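Local coordinates for protein HP1028 (PDB 4INN) that is of uncertain function but adopts the lipocalin fold and probably binds or transports a small hydrophobic ligand inside its beta-barrel, at residues G132-T137 / F150-L155. The protein carries 1 engineered substitution. Sequence-based numbering, arbitrary orientation.
Sequences GDLEFT and FTWKRL
F136 and W152 lie flat against each other on the interior side of an antiparallel hairpin, whose strands 134-139 and 147-154 are the last two of the eight-stranded lipocalin barrel. Strand alternation sends L134, F136, F150 and W152 to this face, E135 and T151 to the other. The phenyl ring and the six-membered ring of the indole form a face-to-face stack, with centroids 4.0 Å apart and planes at 10°. With chi1 at 177°, the F136 side chain swings away from its own nitrogen and lays the ring over the indole, while F136 CB sits almost on the normal of the W152 five-membered ring, a CH-pi contact. L134 extends this apolar layer, and V124 and V126 of the neighbouring strand 120-128 adjoin F136. Beneath the stack, L134 pairs with W152 and F136 with F150 through four backbone hydrogen bonds. F150 lines a pocket holding a polyethylene glycol fragment, probably from crystallisation, which may mark the ligand site.

The opposite face is looser: E135 and T151 form a non-hydrogen-bonded pair with exposed side chains. At the D133 end, R154 sends its guanidinium group to the carbonyl of P37, while R154 N donates to D133 OD2 at 2.9 Å, approaching from above the carboxylate plane.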
ATOM      1  N   GLY A 132      -2.794  11.540 -10.969  1.00 22.62           N
ATOM      2  CA  GLY A 132      -2.989  10.230 -10.361  1.00 22.42           C
ATOM      3  C   GLY A 132      -2.147   9.977  -9.119  1.00 21.36           C
ATOM      4  O   GLY A 132      -2.398   9.027  -8.413  1.00 20.05           O
ATOM      5  N   ASP A 133      -1.153  10.826  -8.857  1.00 21.59           N
ATOM      6  CA  ASP A 133      -0.203  10.608  -7.753  1.00 21.58           C
ATOM      7  C   ASP A 133      -0.941  10.717  -6.438  1.00 20.28           C
ATOM      8  O   ASP A 133      -1.981  11.343  -6.381  1.00 19.83           O
ATOM      9  CB  ASP A 133       0.922  11.635  -7.778  1.00 22.44           C
ATOM     10  CG  ASP A 133       1.984  11.331  -8.831  1.00 25.04           C
ATOM     11  OD1 ASP A 133       3.053  12.025  -8.822  1.00 27.36           O
ATOM     12  OD2 ASP A 133       1.775  10.403  -9.657  1.00 25.17           O
ATOM     13  N   LEU A 134      -0.421  10.078  -5.396  1.00 18.75           N
ATOM     14  CA  LEU A 134      -1.080  10.095  -4.114  1.00 18.06           C
ATOM     15  C   LEU A 134      -0.281  10.911  -3.141  1.00 18.47           C
ATOM     16  O   LEU A 134       0.949  10.888  -3.156  1.00 17.41           O
ATOM     17  CB  LEU A 134      -1.246   8.690  -3.541  1.00 17.82           C
ATOM     18  CG  LEU A 134      -1.860   7.588  -4.393  1.00 17.70           C
ATOM     19  CD1 LEU A 134      -2.000   6.339  -3.523  1.00 18.15           C
ATOM     20  CD2 LEU A 134      -3.208   7.937  -5.003  1.00 18.04           C
ATOM     21  N   GLU A 135      -1.000  11.649  -2.311  1.00 20.46           N
ATOM     22  CA  GLU A 135      -0.467  12.196  -1.082  1.00 23.86           C
ATOM     23  C   GLU A 135      -0.958  11.273   0.016  1.00 21.63           C
ATOM     24  O   GLU A 135      -2.132  11.291   0.348  1.00 23.31           O
ATOM     25  CB  GLU A 135      -0.958  13.610  -0.847  1.00 28.85           C
ATOM     26  CG  GLU A 135      -0.749  14.510  -2.042  1.00 35.38           C
ATOM     27  CD  GLU A 135      -0.702  15.966  -1.641  1.00 46.25           C
ATOM     28  OE1 GLU A 135      -1.737  16.526  -1.179  1.00 50.83           O
ATOM     29  OE2 GLU A 135       0.400  16.544  -1.771  1.00 57.25           O
ATOM     30  N   PHE A 136      -0.047  10.474   0.564  1.00 18.81           N
ATOM     31  CA  PHE A 136      -0.390   9.349   1.414  1.00 17.77           C
ATOM     32  C   PHE A 136      -0.009   9.685   2.850  1.00 17.37           C
ATOM     33  O   PHE A 136       1.188   9.816   3.164  1.00 17.58           O
ATOM     34  CB  PHE A 136       0.375   8.127   0.915  1.00 17.21           C
ATOM     35  CG  PHE A 136       0.179   6.905   1.733  1.00 17.34           C
ATOM     36  CD1 PHE A 136      -0.728   5.949   1.348  1.00 17.37           C
ATOM     37  CD2 PHE A 136       0.939   6.685   2.882  1.00 18.11           C
ATOM     38  CE1 PHE A 136      -0.910   4.808   2.095  1.00 17.11           C
ATOM     39  CE2 PHE A 136       0.759   5.535   3.635  1.00 18.11           C
ATOM     40  CZ  PHE A 136      -0.165   4.603   3.238  1.00 17.63           C
ATOM     41  N   THR A 137      -1.010   9.845   3.705  1.00 16.50           N
ATOM     42  CA  THR A 137      -0.797  10.355   5.048  1.00 17.23           C
ATOM     43  C   THR A 137      -0.874   9.246   6.057  1.00 17.29           C
ATOM     44  O   THR A 137      -1.928   8.682   6.277  1.00 17.22           O
ATOM     45  CB  THR A 137      -1.829  11.444   5.452  1.00 18.15           C
ATOM     46  OG1 THR A 137      -1.729  12.590   4.581  1.00 17.59           O
ATOM     47  CG2 THR A 137      -1.606  11.894   6.945  1.00 18.39           C
ATOM     48  N   PHE A 150       3.408  11.553   2.553  1.00 20.52           N
ATOM     49  CA  PHE A 150       4.419  11.146   1.579  1.00 18.78           C
ATOM     50  C   PHE A 150       3.832  11.248   0.192  1.00 18.38           C
ATOM     51  O   PHE A 150       2.601  11.249   0.019  1.00 17.91           O
ATOM     52  CB  PHE A 150       4.782   9.698   1.842  1.00 19.17           C
ATOM     53  CG  PHE A 150       5.410   9.439   3.206  1.00 19.36           C
ATOM     54  CD1 PHE A 150       6.756   9.569   3.387  1.00 19.32           C
ATOM     55  CD2 PHE A 150       4.633   8.997   4.278  1.00 20.05           C
ATOM     56  CE1 PHE A 150       7.331   9.295   4.607  1.00 19.72           C
ATOM     57  CE2 PHE A 150       5.186   8.741   5.503  1.00 19.91           C
ATOM     58  CZ  PHE A 150       6.546   8.894   5.678  1.00 19.96           C
ATOM     59  N   THR A 151       4.658  11.298  -0.832  1.00 18.78           N
ATOM     60  CA  THR A 151       4.059  11.223  -2.153  1.00 20.51           C
ATOM     61  C   THR A 151       4.439   9.966  -2.952  1.00 20.36           C
ATOM     62  O   THR A 151       5.597   9.651  -3.142  1.00 24.11           O
ATOM     63  CB  THR A 151       4.050  12.569  -2.926  1.00 21.00           C
ATOM     64  OG1 THR A 151       4.455  12.360  -4.279  1.00 22.33           O
ATOM     65  CG2 THR A 151       4.893  13.592  -2.278  1.00 21.35           C
ATOM     66  N   TRP A 152       3.406   9.253  -3.384  1.00 19.69           N
ATOM     67  CA  TRP A 152       3.512   7.976  -4.081  1.00 19.00           C
ATOM     68  C   TRP A 152       3.163   8.214  -5.553  1.00 19.85           C
ATOM     69  O   TRP A 152       2.036   8.624  -5.838  1.00 18.65           O
ATOM     70  CB  TRP A 152       2.504   6.994  -3.480  1.00 17.91           C
ATOM     71  CG  TRP A 152       2.865   6.513  -2.118  1.00 17.05           C
ATOM     72  CD1 TRP A 152       3.727   7.091  -1.259  1.00 17.07           C
ATOM     73  CD2 TRP A 152       2.356   5.359  -1.458  1.00 16.81           C
ATOM     74  NE1 TRP A 152       3.825   6.363  -0.111  1.00 17.00           N
ATOM     75  CE2 TRP A 152       2.984   5.293  -0.198  1.00 16.80           C
ATOM     76  CE3 TRP A 152       1.451   4.353  -1.820  1.00 17.28           C
ATOM     77  CZ2 TRP A 152       2.741   4.272   0.718  1.00 16.79           C
ATOM     78  CZ3 TRP A 152       1.198   3.328  -0.911  1.00 17.50           C
ATOM     79  CH2 TRP A 152       1.850   3.294   0.351  1.00 17.35           C
ATOM     80  N   LYS A 153       4.122   7.996  -6.460  1.00 20.47           N
ATOM     81  CA  LYS A 153       3.905   8.269  -7.865  1.00 22.54           C
ATOM     82  C   LYS A 153       3.078   7.176  -8.491  1.00 20.98           C
ATOM     83  O   LYS A 153       3.357   6.003  -8.300  1.00 20.36           O
ATOM     84  CB  LYS A 153       5.222   8.331  -8.657  1.00 27.46           C
ATOM     85  CG  LYS A 153       5.856   9.711  -8.782  1.00 32.06           C
ATOM     86  CD  LYS A 153       7.156   9.811  -7.977  1.00 36.04           C
ATOM     87  CE  LYS A 153       8.346   9.211  -8.732  1.00 40.05           C
ATOM     88  NZ  LYS A 153       9.064   8.090  -8.023  1.00 42.08           N
ATOM     89  N   ARG A 154       2.096   7.565  -9.296  1.00 19.83           N
ATOM     90  CA  ARG A 154       1.381   6.619 -10.110  1.00 18.65           C
ATOM     91  C   ARG A 154       2.205   6.187 -11.305  1.00 17.97           C
ATOM     92  O   ARG A 154       2.802   7.011 -11.973  1.00 18.76           O
ATOM     93  CB  ARG A 154       0.076   7.205 -10.605  1.00 18.97           C
ATOM     94  CG  ARG A 154      -0.864   6.079 -10.954  1.00 19.72           C
ATOM     95  CD  ARG A 154      -2.008   6.558 -11.763  1.00 20.87           C
ATOM     96  NE  ARG A 154      -2.726   5.421 -12.310  1.00 21.07           N
ATOM     97  CZ  ARG A 154      -3.707   4.781 -11.706  1.00 20.69           C
ATOM     98  NH1 ARG A 154      -4.102   5.128 -10.486  1.00 21.89           N
ATOM     99  NH2 ARG A 154      -4.282   3.772 -12.324  1.00 19.86           N
ATOM    100  N   LEU A 155       2.229   4.893 -11.587  1.00 17.68           N
ATOM    101  CA  LEU A 155       2.866   4.393 -12.791  1.00 18.13           C
ATOM    102  C   LEU A 155       1.862   4.253 -13.920  1.00 18.13           C
ATOM    103  O   LEU A 155       0.706   3.886 -13.713  1.00 19.01           O
ATOM    104  CB  LEU A 155       3.473   3.036 -12.533  1.00 19.41           C
ATOM    105  CG  LEU A 155       4.899   3.013 -12.025  1.00 20.37           C
ATOM    106  CD1 LEU A 155       5.156   3.990 -10.926  1.00 19.53           C
ATOM    107  CD2 LEU A 155       5.201   1.583 -11.598  1.00 21.94           C
TER